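PDB 6K2L: siderophore-interacting protein from Aeromonas hydrophila, which binds FAD and, as its relatives do, probably reduces the iron of ferric siderophores so that the metal is released inside the cell. Local coordinates for residues A[84-89]-A[150-155]; A[97-102]-A[110-115]; A[132-137]-A[240-245]. The protein carries 1 engineered substitution. All coordinates share one frame; numbering follows the deposited sequence.

Contact 1 of 3, residues A[84-89]-A[150-155]; sequences TIRAFR and AISAMA. With FAD (flavin-adenine dinucleotide), chain C.
T84 and R86 reach across to successive parts of one helix, with A150 under the threonine and S152 and A153 under the arginine. The packed part is made of small groups. T84 CG2 lies 3.8 Å from A150 CA, and A153 CB comes within 3.7 Å of the carbonyl oxygen R86 O. With CG2 anti to the backbone nitrogen, OG1 turns back beside that nitrogen (chi1 -57°), and the amide and hydroxyl of T84 both bond the flavin. T84 OG1 donates to FAD N5 at 2.8 Å, and T84 N donates to FAD O4 at 3.2 Å. The T84 methyl is thus held against the helix while its hydroxyl meets the redox edge of the isoalloxazine.

The R86 guanidinium lies with one face over the backbone between S152 and A153, and its NH2 is 3.4 Å from S152 CB. A bend at chi2 (70°) brings it over the helix, and its charge is met by a salt bridge from NH1 to E156. On the looser side two ordered waters mediate. One water accepts from A150 N and donates to T84 OG1; a second accepts from R86 NE and gives only a weak bond to S152 OG, whose stronger partner is L148 O.

Beyond R86 the strand diverges from the helix. R86 and A87 together face D96 of strand 94-100 in a classic beta bulge of the FAD-binding barrel, while helix 148-155 belongs to the neighbouring domain and rests A150, I151 and M154 on W217 of strand 214-218.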
loop_
_atom_site.group_PDB
_atom_site.type_symbol
_atom_site.label_atom_id
_atom_site.label_comp_id
_atom_site.label_asym_id
_atom_site.label_seq_id
_atom_site.Cartn_x
_atom_site.Cartn_y
_atom_site.Cartn_z
ATOM N N THR A 84 11.893 -4.883 6.664
ATOM C CA THR A 84 10.588 -4.422 6.245
ATOM C C THR A 84 10.633 -4.195 4.744
ATOM O O THR A 84 11.609 -3.636 4.235
ATOM C CB THR A 84 10.274 -3.118 6.968
ATOM O OG1 THR A 84 10.357 -3.357 8.377
ATOM C CG2 THR A 84 8.875 -2.536 6.568
ATOM N N ILE A 85 9.608 -4.659 4.031
ATOM C CA ILE A 85 9.367 -4.221 2.656
ATOM C C ILE A 85 8.882 -2.780 2.726
ATOM O O ILE A 85 7.730 -2.541 3.091
ATOM C CB ILE A 85 8.329 -5.096 1.947
ATOM C CG1 ILE A 85 8.807 -6.542 1.840
ATOM C CG2 ILE A 85 8.023 -4.504 0.599
ATOM C CD1 ILE A 85 7.775 -7.488 1.226
ATOM N N ARG A 86 9.756 -1.821 2.388
ATOM C CA ARG A 86 9.382 -0.402 2.412
ATOM C C ARG A 86 8.384 -0.063 1.309
ATOM O O ARG A 86 7.374 0.594 1.576
ATOM C CB ARG A 86 10.624 0.490 2.291
ATOM C CG ARG A 86 10.334 1.983 2.107
ATOM C CD ARG A 86 9.765 2.606 3.377
ATOM N NE ARG A 86 9.350 3.991 3.210
ATOM C CZ ARG A 86 8.211 4.347 2.624
ATOM N NH1 ARG A 86 7.408 3.395 2.125
ATOM N NH2 ARG A 86 7.884 5.642 2.517
ATOM N N ALA A 87 8.633 -0.493 0.066
ATOM C CA ALA A 87 7.626 -0.358 -0.988
ATOM C C ALA A 87 7.775 -1.498 -1.989
ATOM O O ALA A 87 8.829 -2.115 -2.089
ATOM C CB ALA A 87 7.730 0.994 -1.707
ATOM N N PHE A 88 6.722 -1.778 -2.747
ATOM C CA PHE A 88 6.794 -2.833 -3.755
ATOM C C PHE A 88 5.997 -2.405 -4.975
ATOM O O PHE A 88 4.811 -2.099 -4.854
ATOM C CB PHE A 88 6.275 -4.177 -3.217
ATOM C CG PHE A 88 6.158 -5.240 -4.269
ATOM C CD1 PHE A 88 7.285 -5.708 -4.938
ATOM C CD2 PHE A 88 4.910 -5.763 -4.610
ATOM C CE1 PHE A 88 7.160 -6.686 -5.945
ATOM C CE2 PHE A 88 4.775 -6.746 -5.608
ATOM C CZ PHE A 88 5.894 -7.200 -6.284
ATOM N N ARG A 89 6.647 -2.384 -6.144
ATOM C CA ARG A 89 6.042 -1.985 -7.422
ATOM C C ARG A 89 6.072 -3.192 -8.358
ATOM O O ARG A 89 7.096 -3.483 -8.994
ATOM C CB ARG A 89 6.777 -0.781 -8.019
ATOM C CG ARG A 89 6.638 0.476 -7.168
ATOM C CD ARG A 89 7.503 1.637 -7.669
ATOM N NE ARG A 89 8.938 1.371 -7.595
ATOM C CZ ARG A 89 9.698 1.621 -6.526
ATOM N NH1 ARG A 89 9.161 2.125 -5.418
ATOM N NH2 ARG A 89 11.005 1.363 -6.558
ATOM N N ALA A 150 8.762 0.877 8.208
ATOM C CA ALA A 150 7.418 0.366 8.485
ATOM C C ALA A 150 6.424 1.479 8.779
ATOM O O ALA A 150 5.307 1.484 8.236
ATOM C CB ALA A 150 7.453 -0.579 9.678
ATOM N N ILE A 151 6.796 2.398 9.677
ATOM C CA ILE A 151 5.938 3.533 9.997
ATOM C C ILE A 151 5.698 4.425 8.768
ATOM O O ILE A 151 4.596 4.938 8.586
ATOM C CB ILE A 151 6.524 4.315 11.182
ATOM C CG1 ILE A 151 6.498 3.418 12.417
ATOM C CG2 ILE A 151 5.739 5.614 11.402
ATOM C CD1 ILE A 151 7.260 4.009 13.631
ATOM N N SER A 152 6.697 4.611 7.898
ATOM C CA SER A 152 6.477 5.379 6.673
ATOM C C SER A 152 5.505 4.669 5.737
ATOM O O SER A 152 4.583 5.298 5.170
ATOM C CB SER A 152 7.801 5.629 5.962
ATOM O OG SER A 152 8.757 6.210 6.829
ATOM N N ALA A 153 5.727 3.365 5.550
ATOM C CA ALA A 153 4.846 2.555 4.724
ATOM C C ALA A 153 3.414 2.585 5.243
ATOM O O ALA A 153 2.471 2.651 4.447
ATOM C CB ALA A 153 5.361 1.112 4.656
ATOM N N MET A 154 3.231 2.519 6.567
ATOM C CA MET A 154 1.888 2.526 7.148
ATOM C C MET A 154 1.260 3.916 7.062
ATOM O O MET A 154 0.058 4.040 6.787
ATOM C CB MET A 154 1.931 2.056 8.616
ATOM C CG MET A 154 1.875 0.520 8.843
ATOM S SD MET A 154 1.876 -0.047 10.581
ATOM C CE MET A 154 3.061 1.041 11.368
ATOM N N ALA A 155 2.060 4.966 7.275
ATOM C CA ALA A 155 1.556 6.328 7.218
ATOM C C ALA A 155 1.027 6.657 5.842
ATOM O O ALA A 155 -0.007 7.314 5.716
ATOM C CB ALA A 155 2.651 7.314 7.589
HETATM P PA FAD C . 23.637 -7.476 13.869
HETATM O O1A FAD C . 24.626 -8.439 13.294
HETATM O O2A FAD C . 22.267 -8.062 14.237
HETATM O O5B FAD C . 24.117 -6.750 15.237
HETATM C C5B FAD C . 25.433 -6.170 15.367
HETATM C C4B FAD C . 25.486 -5.114 16.452
HETATM O O4B FAD C . 24.939 -3.868 15.963
HETATM C C3B FAD C . 24.740 -5.404 17.753
HETATM O O3B FAD C . 25.457 -4.859 18.859
HETATM C C2B FAD C . 23.391 -4.704 17.535
HETATM O O2B FAD C . 22.733 -4.277 18.725
HETATM C C1B FAD C . 23.806 -3.482 16.723
HETATM N N9A FAD C . 22.799 -3.061 15.781
HETATM C C8A FAD C . 22.016 -3.870 14.997
HETATM N N7A FAD C . 21.205 -3.217 14.197
HETATM C C5A FAD C . 21.487 -1.885 14.468
HETATM C C6A FAD C . 20.969 -0.684 13.949
HETATM N N6A FAD C . 20.046 -0.637 12.987
HETATM N N1A FAD C . 21.460 0.480 14.445
HETATM C C2A FAD C . 22.397 0.428 15.397
HETATM N N3A FAD C . 22.969 -0.648 15.954
HETATM C C4A FAD C . 22.470 -1.776 15.439
HETATM N N1 FAD C . 16.164 -2.875 10.511
HETATM C C2 FAD C . 16.337 -2.015 9.463
HETATM O O2 FAD C . 17.385 -1.386 9.303
HETATM N N3 FAD C . 15.312 -1.822 8.551
HETATM C C4 FAD C . 14.078 -2.425 8.579
HETATM O O4 FAD C . 13.248 -2.177 7.705
HETATM C C4X FAD C . 13.905 -3.349 9.687
HETATM N N5 FAD C . 12.745 -3.989 9.791
HETATM C C5X FAD C . 12.583 -4.854 10.845
HETATM C C6 FAD C . 11.368 -5.513 10.982
HETATM C C7 FAD C . 11.138 -6.382 12.044
HETATM C C7M FAD C . 9.812 -7.094 12.139
HETATM C C8 FAD C . 12.165 -6.626 12.976
HETATM C C8M FAD C . 11.974 -7.596 14.116
HETATM C C9 FAD C . 13.389 -5.980 12.830
HETATM C C9A FAD C . 13.603 -5.093 11.784
HETATM N N10 FAD C . 14.820 -4.396 11.643
HETATM C C10 FAD C . 15.003 -3.502 10.606
HETATM C "C1'" FAD C . 15.905 -4.585 12.623
HETATM C "C2'" FAD C . 17.114 -5.356 12.088
HETATM O "O2'" FAD C . 16.819 -6.744 11.909
HETATM C "C3'" FAD C . 18.266 -5.197 13.084
HETATM O "O3'" FAD C . 18.764 -3.865 12.985
HETATM C "C4'" FAD C . 19.420 -6.179 12.887
HETATM O "O4'" FAD C . 20.103 -6.335 14.134
HETATM C "C5'" FAD C . 20.360 -5.717 11.795
HETATM O "O5'" FAD C . 21.324 -6.752 11.532
HETATM P P FAD C . 22.857 -6.423 11.347
HETATM O O1P FAD C . 23.477 -7.674 10.711
HETATM O O2P FAD C . 23.075 -5.178 10.613
HETATM O O3P FAD C . 23.387 -6.281 12.849
HETATM O O HOH W 1 10.885 -0.830 9.589
HETATM O O HOH W 2 11.268 4.867 5.195
#

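Contact 2 of 3, residues A[97-102]-A[110-115]. With FAD (flavin-adenine dinucleotide), chain C.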
loop_
_atom_site.group_PDB
_atom_site.type_symbol
_atom_site.label_atom_id
_atom_site.label_comp_id
_atom_site.label_asym_id
_atom_site.label_seq_id
_atom_site.Cartn_x
_atom_site.Cartn_y
_atom_site.Cartn_z
ATOM N N ILE A 97 13.939 -1.932 0.154
ATOM C CA ILE A 97 14.225 -2.150 1.566
ATOM C C ILE A 97 15.085 -1.005 2.072
ATOM O O ILE A 97 16.102 -0.684 1.443
ATOM C CB ILE A 97 14.938 -3.485 1.796
ATOM C CG1 ILE A 97 14.111 -4.614 1.206
ATOM C CG2 ILE A 97 15.130 -3.692 3.281
ATOM C CD1 ILE A 97 14.890 -5.968 1.178
ATOM N N ASP A 98 14.701 -0.409 3.218
ATOM C CA ASP A 98 15.447 0.699 3.827
ATOM C C ASP A 98 16.292 0.229 5.018
ATOM O O ASP A 98 15.749 -0.242 6.030
ATOM C CB ASP A 98 14.511 1.803 4.306
ATOM C CG ASP A 98 13.830 2.565 3.175
ATOM O OD1 ASP A 98 14.112 2.324 1.969
ATOM O OD2 ASP A 98 12.993 3.441 3.518
ATOM N N PHE A 99 17.607 0.426 4.927
ATOM C CA PHE A 99 18.581 -0.030 5.922
ATOM C C PHE A 99 18.978 1.110 6.860
ATOM O O PHE A 99 19.448 2.158 6.395
ATOM C CB PHE A 99 19.829 -0.582 5.210
ATOM C CG PHE A 99 19.637 -1.954 4.645
ATOM C CD1 PHE A 99 18.901 -2.144 3.469
ATOM C CD2 PHE A 99 20.154 -3.069 5.293
ATOM C CE1 PHE A 99 18.690 -3.419 2.960
ATOM C CE2 PHE A 99 19.950 -4.347 4.778
ATOM C CZ PHE A 99 19.225 -4.517 3.615
ATOM N N ALA A 100 18.810 0.906 8.173
ATOM C CA ALA A 100 19.317 1.859 9.172
ATOM C C ALA A 100 20.826 1.661 9.304
ATOM O O ALA A 100 21.283 0.723 9.955
ATOM C CB ALA A 100 18.619 1.683 10.520
ATOM N N LEU A 101 21.604 2.548 8.678
ATOM C CA LEU A 101 23.068 2.453 8.676
ATOM C C LEU A 101 23.637 2.589 10.088
ATOM O O LEU A 101 23.147 3.382 10.898
ATOM C CB LEU A 101 23.666 3.536 7.758
ATOM C CG LEU A 101 23.433 3.453 6.233
ATOM C CD1 LEU A 101 24.265 4.472 5.465
ATOM C CD2 LEU A 101 23.659 2.028 5.673
ATOM N N HIS A 102 24.661 1.786 10.386
ATOM C CA HIS A 102 25.387 1.845 11.657
ATOM C C HIS A 102 26.786 1.279 11.432
ATOM O O HIS A 102 27.128 0.818 10.336
ATOM C CB HIS A 102 24.659 1.087 12.789
ATOM C CG HIS A 102 24.527 -0.390 12.547
ATOM N ND1 HIS A 102 25.364 -1.322 13.122
ATOM C CD2 HIS A 102 23.658 -1.091 11.777
ATOM C CE1 HIS A 102 25.017 -2.532 12.722
ATOM N NE2 HIS A 102 23.975 -2.422 11.915
ATOM N N ARG A 110 26.993 -4.986 6.712
ATOM C CA ARG A 110 27.986 -5.077 5.654
ATOM C C ARG A 110 27.340 -5.033 4.287
ATOM O O ARG A 110 27.813 -4.319 3.393
ATOM C CB ARG A 110 28.813 -6.352 5.790
ATOM C CG ARG A 110 29.668 -6.626 4.550
ATOM C CD ARG A 110 30.186 -8.060 4.542
ATOM N NE ARG A 110 31.263 -8.278 5.511
ATOM C CZ ARG A 110 31.843 -9.456 5.715
ATOM N NH1 ARG A 110 31.430 -10.505 5.013
ATOM N NH2 ARG A 110 32.832 -9.583 6.607
ATOM N N PHE A 111 26.253 -5.763 4.107
ATOM C CA PHE A 111 25.583 -5.684 2.820
ATOM C C PHE A 111 25.163 -4.247 2.506
ATOM O O PHE A 111 25.389 -3.764 1.389
ATOM C CB PHE A 111 24.379 -6.620 2.792
ATOM C CG PHE A 111 23.514 -6.414 1.607
ATOM C CD1 PHE A 111 23.846 -6.980 0.379
ATOM C CD2 PHE A 111 22.385 -5.622 1.703
ATOM C CE1 PHE A 111 23.043 -6.773 -0.730
ATOM C CE2 PHE A 111 21.584 -5.420 0.603
ATOM C CZ PHE A 111 21.911 -5.996 -0.617
ATOM N N ALA A 112 24.573 -3.539 3.486
ATOM C CA ALA A 112 24.108 -2.175 3.233
ATOM C C ALA A 112 25.261 -1.190 3.005
ATOM O O ALA A 112 25.169 -0.321 2.130
ATOM C CB ALA A 112 23.225 -1.708 4.378
ATOM N N ASN A 113 26.356 -1.318 3.754
ATOM C CA ASN A 113 27.488 -0.415 3.567
ATOM C C ASN A 113 28.167 -0.636 2.221
ATOM O O ASN A 113 28.416 0.323 1.474
ATOM C CB ASN A 113 28.480 -0.578 4.713
ATOM C CG ASN A 113 27.860 -0.234 6.041
ATOM O OD1 ASN A 113 26.748 0.299 6.083
ATOM N ND2 ASN A 113 28.551 -0.543 7.138
ATOM N N GLU A 114 28.445 -1.889 1.868
ATOM C CA GLU A 114 29.194 -2.124 0.645
ATOM C C GLU A 114 28.335 -2.078 -0.607
ATOM O O GLU A 114 28.886 -2.148 -1.715
ATOM C CB GLU A 114 29.902 -3.466 0.728
ATOM C CG GLU A 114 31.025 -3.472 1.731
ATOM C CD GLU A 114 31.571 -4.876 1.952
ATOM O OE1 GLU A 114 31.259 -5.766 1.112
ATOM O OE2 GLU A 114 32.340 -5.084 2.927
ATOM N N VAL A 115 27.022 -1.909 -0.459
ATOM C CA VAL A 115 26.092 -2.226 -1.535
ATOM C C VAL A 115 26.461 -1.474 -2.803
ATOM O O VAL A 115 26.793 -0.284 -2.778
ATOM C CB VAL A 115 24.642 -1.940 -1.093
ATOM C CG1 VAL A 115 24.357 -0.429 -0.971
ATOM C CG2 VAL A 115 23.662 -2.588 -2.069
HETATM P PA FAD C . 23.637 -7.476 13.869
HETATM O O1A FAD C . 24.626 -8.439 13.294
HETATM O O2A FAD C . 22.267 -8.062 14.237
HETATM O O5B FAD C . 24.117 -6.750 15.237
HETATM C C5B FAD C . 25.433 -6.170 15.367
HETATM C C4B FAD C . 25.486 -5.114 16.452
HETATM O O4B FAD C . 24.939 -3.868 15.963
HETATM C C3B FAD C . 24.740 -5.404 17.753
HETATM O O3B FAD C . 25.457 -4.859 18.859
HETATM C C2B FAD C . 23.391 -4.704 17.535
HETATM O O2B FAD C . 22.733 -4.277 18.725
HETATM C C1B FAD C . 23.806 -3.482 16.723
HETATM N N9A FAD C . 22.799 -3.061 15.781
HETATM C C8A FAD C . 22.016 -3.870 14.997
HETATM N N7A FAD C . 21.205 -3.217 14.197
HETATM C C5A FAD C . 21.487 -1.885 14.468
HETATM C C6A FAD C . 20.969 -0.684 13.949
HETATM N N6A FAD C . 20.046 -0.637 12.987
HETATM N N1A FAD C . 21.460 0.480 14.445
HETATM C C2A FAD C . 22.397 0.428 15.397
HETATM N N3A FAD C . 22.969 -0.648 15.954
HETATM C C4A FAD C . 22.470 -1.776 15.439
HETATM N N1 FAD C . 16.164 -2.875 10.511
HETATM C C2 FAD C . 16.337 -2.015 9.463
HETATM O O2 FAD C . 17.385 -1.386 9.303
HETATM N N3 FAD C . 15.312 -1.822 8.551
HETATM C C4 FAD C . 14.078 -2.425 8.579
HETATM O O4 FAD C . 13.248 -2.177 7.705
HETATM C C4X FAD C . 13.905 -3.349 9.687
HETATM N N5 FAD C . 12.745 -3.989 9.791
HETATM C C5X FAD C . 12.583 -4.854 10.845
HETATM C C6 FAD C . 11.368 -5.513 10.982
HETATM C C7 FAD C . 11.138 -6.382 12.044
HETATM C C7M FAD C . 9.812 -7.094 12.139
HETATM C C8 FAD C . 12.165 -6.626 12.976
HETATM C C8M FAD C . 11.974 -7.596 14.116
HETATM C C9 FAD C . 13.389 -5.980 12.830
HETATM C C9A FAD C . 13.603 -5.093 11.784
HETATM N N10 FAD C . 14.820 -4.396 11.643
HETATM C C10 FAD C . 15.003 -3.502 10.606
HETATM C "C1'" FAD C . 15.905 -4.585 12.623
HETATM C "C2'" FAD C . 17.114 -5.356 12.088
HETATM O "O2'" FAD C . 16.819 -6.744 11.909
HETATM C "C3'" FAD C . 18.266 -5.197 13.084
HETATM O "O3'" FAD C . 18.764 -3.865 12.985
HETATM C "C4'" FAD C . 19.420 -6.179 12.887
HETATM O "O4'" FAD C . 20.103 -6.335 14.134
HETATM C "C5'" FAD C . 20.360 -5.717 11.795
HETATM O "O5'" FAD C . 21.324 -6.752 11.532
HETATM P P FAD C . 22.857 -6.423 11.347
HETATM O O1P FAD C . 23.477 -7.674 10.711
HETATM O O2P FAD C . 23.075 -5.178 10.613
HETATM O O3P FAD C . 23.387 -6.281 12.849
HETATM O O HOH W 3 24.962 -0.553 8.340
#
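F99 turns its ring from the strand onto A112 and F111, the two helix residues that close over it. Its CB starts 3.7 Å from A112 CB. CG runs alongside the same methyl, and CD2 comes closest to it, with F99 CD2 to A112 CB at 3.5 Å. Further out the partner changes: CE2 comes near F111 CD2, and at the tip F99 CZ stands 3.9 Å from F111 CD2, near the plane of the F111 ring and at its edge. The two rings meet obliquely, their planes 50° apart. The alanine methyl therefore packs against the root of the F99 side chain, and the larger F111 takes its end.

Toward the outer end, L101 and N113 slide past each other in opposite directions, L101 CD2 reaching 3.6 Å from N113 OD1. That oxygen is also used by a water, which donates to it and accepts from H102 N, so a polar bridge borders the apolar patch.

Segment 97-102 also serves the cofactor. D98 O accepts a hydrogen bond from FAD N3 at 3.0 Å, and A100 N gives to FAD O2 at 2.9 Å in a nearly straight bond (173°), which together read the pyrimidine edge of the flavin. Just past the strand, with CG between the backbone nitrogen and the carbonyl carbon (chi1 63°), the H102 imidazole is brought with one face on the adenine; NE2 donates to FAD O2P at 3.2 Å while ND1 accepts from D104 N.

Helix 107-114, which also offers A108 N to FAD, covers one end of the antiparallel barrel: F111 reaches V15, I28 and L51 on three different strands, and F99 meets F83.

Contact 3 of 3, residues A[132-137]-A[240-245]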
loop_
_atom_site.group_PDB
_atom_site.type_symbol
_atom_site.label_atom_id
_atom_site.label_comp_id
_atom_site.label_asym_id
_atom_site.label_seq_id
_atom_site.Cartn_x
_atom_site.Cartn_y
_atom_site.Cartn_z
ATOM N N MET A 132 -0.369 -4.818 8.287
ATOM C CA MET A 132 0.450 -4.041 9.230
ATOM C C MET A 132 -0.328 -2.864 9.828
ATOM O O MET A 132 -0.479 -2.754 11.052
ATOM C CB MET A 132 1.731 -3.560 8.530
ATOM C CG MET A 132 2.919 -3.208 9.471
ATOM S SD MET A 132 3.739 -4.580 10.349
ATOM C CE MET A 132 3.894 -5.806 9.028
ATOM N N LEU A 133 -0.824 -1.965 8.983
ATOM C CA LEU A 133 -1.704 -0.905 9.462
ATOM C C LEU A 133 -3.094 -1.491 9.669
ATOM O O LEU A 133 -3.718 -1.978 8.723
ATOM C CB LEU A 133 -1.755 0.275 8.488
ATOM C CG LEU A 133 -2.720 1.378 8.934
ATOM C CD1 LEU A 133 -2.064 2.215 9.988
ATOM C CD2 LEU A 133 -3.133 2.250 7.773
ATOM N N GLN A 134 -3.569 -1.454 10.908
ATOM C CA GLN A 134 -4.859 -1.981 11.308
ATOM C C GLN A 134 -5.904 -0.873 11.297
ATOM O O GLN A 134 -5.598 0.267 11.686
ATOM C CB GLN A 134 -4.768 -2.579 12.710
ATOM C CG GLN A 134 -5.939 -3.463 13.078
ATOM C CD GLN A 134 -5.785 -4.075 14.450
ATOM O OE1 GLN A 134 -4.759 -4.685 14.758
ATOM N NE2 GLN A 134 -6.805 -3.910 15.289
ATOM N N PRO A 135 -7.128 -1.155 10.844
ATOM C CA PRO A 135 -8.176 -0.120 10.864
ATOM C C PRO A 135 -8.436 0.395 12.277
ATOM O O PRO A 135 -8.614 -0.377 13.222
ATOM C CB PRO A 135 -9.399 -0.835 10.272
ATOM C CG PRO A 135 -9.035 -2.308 10.256
ATOM C CD PRO A 135 -7.558 -2.361 10.115
ATOM N N ALA A 136 -8.423 1.718 12.414
ATOM C CA ALA A 136 -8.663 2.381 13.685
ATOM C C ALA A 136 -8.907 3.856 13.404
ATOM O O ALA A 136 -8.658 4.350 12.304
ATOM C CB ALA A 136 -7.493 2.197 14.658
ATOM N N SER A 137 -9.408 4.556 14.406
ATOM C CA SER A 137 -9.521 5.992 14.283
ATOM C C SER A 137 -8.353 6.721 14.932
ATOM O O SER A 137 -7.997 7.815 14.482
ATOM C CB SER A 137 -10.850 6.464 14.881
ATOM O OG SER A 137 -10.693 6.824 16.233
ATOM N N ARG A 240 -5.027 -7.220 23.321
ATOM C CA ARG A 240 -3.732 -7.563 22.745
ATOM C C ARG A 240 -3.741 -7.447 21.229
ATOM O O ARG A 240 -2.701 -7.182 20.617
ATOM C CB ARG A 240 -3.346 -8.990 23.164
ATOM C CG ARG A 240 -1.923 -9.421 22.814
ATOM C CD ARG A 240 -1.249 -10.180 23.954
ATOM N NE ARG A 240 -0.909 -9.306 25.081
ATOM C CZ ARG A 240 -1.427 -9.406 26.312
ATOM N NH1 ARG A 240 -1.046 -8.546 27.253
ATOM N NH2 ARG A 240 -2.320 -10.353 26.613
ATOM N N THR A 241 -4.893 -7.652 20.600
ATOM C CA THR A 241 -4.941 -7.577 19.147
ATOM C C THR A 241 -4.782 -6.150 18.619
ATOM O O THR A 241 -4.520 -5.971 17.428
ATOM C CB THR A 241 -6.251 -8.182 18.644
ATOM O OG1 THR A 241 -7.357 -7.412 19.134
ATOM C CG2 THR A 241 -6.383 -9.602 19.124
ATOM N N ARG A 242 -4.944 -5.131 19.465
ATOM C CA ARG A 242 -4.815 -3.745 19.032
ATOM C C ARG A 242 -3.540 -3.095 19.549
ATOM O O ARG A 242 -3.436 -1.865 19.571
ATOM C CB ARG A 242 -6.051 -2.954 19.445
ATOM C CG ARG A 242 -7.179 -3.218 18.476
ATOM C CD ARG A 242 -8.532 -2.939 19.063
ATOM N NE ARG A 242 -8.554 -1.689 19.798
ATOM C CZ ARG A 242 -8.632 -1.592 21.119
ATOM N NH1 ARG A 242 -8.692 -2.693 21.855
ATOM N NH2 ARG A 242 -8.646 -0.385 21.691
ATOM N N VAL A 243 -2.575 -3.903 19.979
ATOM C CA VAL A 243 -1.258 -3.437 20.382
ATOM C C VAL A 243 -0.231 -4.267 19.625
ATOM O O VAL A 243 -0.214 -5.497 19.742
ATOM C CB VAL A 243 -1.020 -3.552 21.898
ATOM C CG1 VAL A 243 0.380 -3.032 22.239
ATOM C CG2 VAL A 243 -2.084 -2.796 22.682
ATOM N N TYR A 244 0.606 -3.603 18.841
ATOM C CA TYR A 244 1.778 -4.218 18.229
ATOM C C TYR A 244 2.988 -3.767 19.053
ATOM O O TYR A 244 3.213 -2.561 19.239
ATOM C CB TYR A 244 1.857 -3.807 16.756
ATOM C CG TYR A 244 3.084 -4.220 15.989
ATOM C CD1 TYR A 244 4.304 -3.538 16.143
ATOM C CD2 TYR A 244 3.017 -5.252 15.056
ATOM C CE1 TYR A 244 5.426 -3.900 15.404
ATOM C CE2 TYR A 244 4.133 -5.638 14.319
ATOM C CZ TYR A 244 5.332 -4.963 14.497
ATOM O OH TYR A 244 6.435 -5.331 13.751
ATOM N N ALA A 245 3.729 -4.723 19.605
ATOM C CA ALA A 245 4.922 -4.423 20.411
ATOM C C ALA A 245 5.976 -5.463 20.064
ATOM O O ALA A 245 6.003 -6.558 20.630
ATOM C CB ALA A 245 4.625 -4.406 21.904
#
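M132 and Y244 make the sulfur-aromatic part of this contact. The thioether SD of M132 lies 4.1 Å from Y244 CE2 and 4.9 Å from the ring centroid, 42° off the ring normal, so it approaches obliquely, beside CE2. The methionine chain gets there by folding: CG is anti to the backbone nitrogen, and the bend at chi2 (69°) swings the sulfur toward the tyrosine. This is a Met-aromatic contact; M132 itself is buried, packing also on H46, W217 and M154. The Y244 ring is itself stacked on W217, with its hydroxyl bonded to Y248 OH, and its side chain lies about 4 Å from the bound FAD.

Strand 243-245 is an outermost strand of the five-stranded parallel sheet of the reductase-like domain, next to strand 214-218. The segment 132-137 is the irregular link that leaves the barrel and leads into strand 138-144 of that same sheet, so the contact lays the interdomain linker across one margin of the sheet.

The polar part is a side chain on a backbone. Q134 runs extended beyond CG and brings its amide up to the carbonyl of T241, with Q134 CD 3.8 Å from T241 O. The two ends of the amide are probably exchanged in the model, so its individual atoms carry no firm assignment.

By packing, the same amide lies against CG of R242. The Q134 and R242 side chains cross at about a right angle, and the amide and guanidinium planes stand 66° apart. Beyond CG the arginine leads away from Q134, and its NE and NH2 make weak bonds to S214 O and E211 O. Q134 also packs on E91 of the second subunit.

From the N terminus, the chain first reaches 84-89, the opening arm of contact 1. Before that loop closes, 97-102 and 110-115 come together as contact 2, a short local loop lying wholly within the longer one and confined to the barrel. After the barrel ends, 132-137 opens contact 3; segment 150-155, on helix 148-155, then closes contact 1, and 240-245 closes contact 3, so these two loops cross. M154 of contact 1 packs on M132 and L133 of contact 3. Contacts 1 and 2 adjoin through neighbouring strands 79-89 and 94-100 and share FAD. Contact 1 joins barrel to reductase-like domain; contact 3 ties the linker after the barrel to edge strand 243-245 of the parallel sheet.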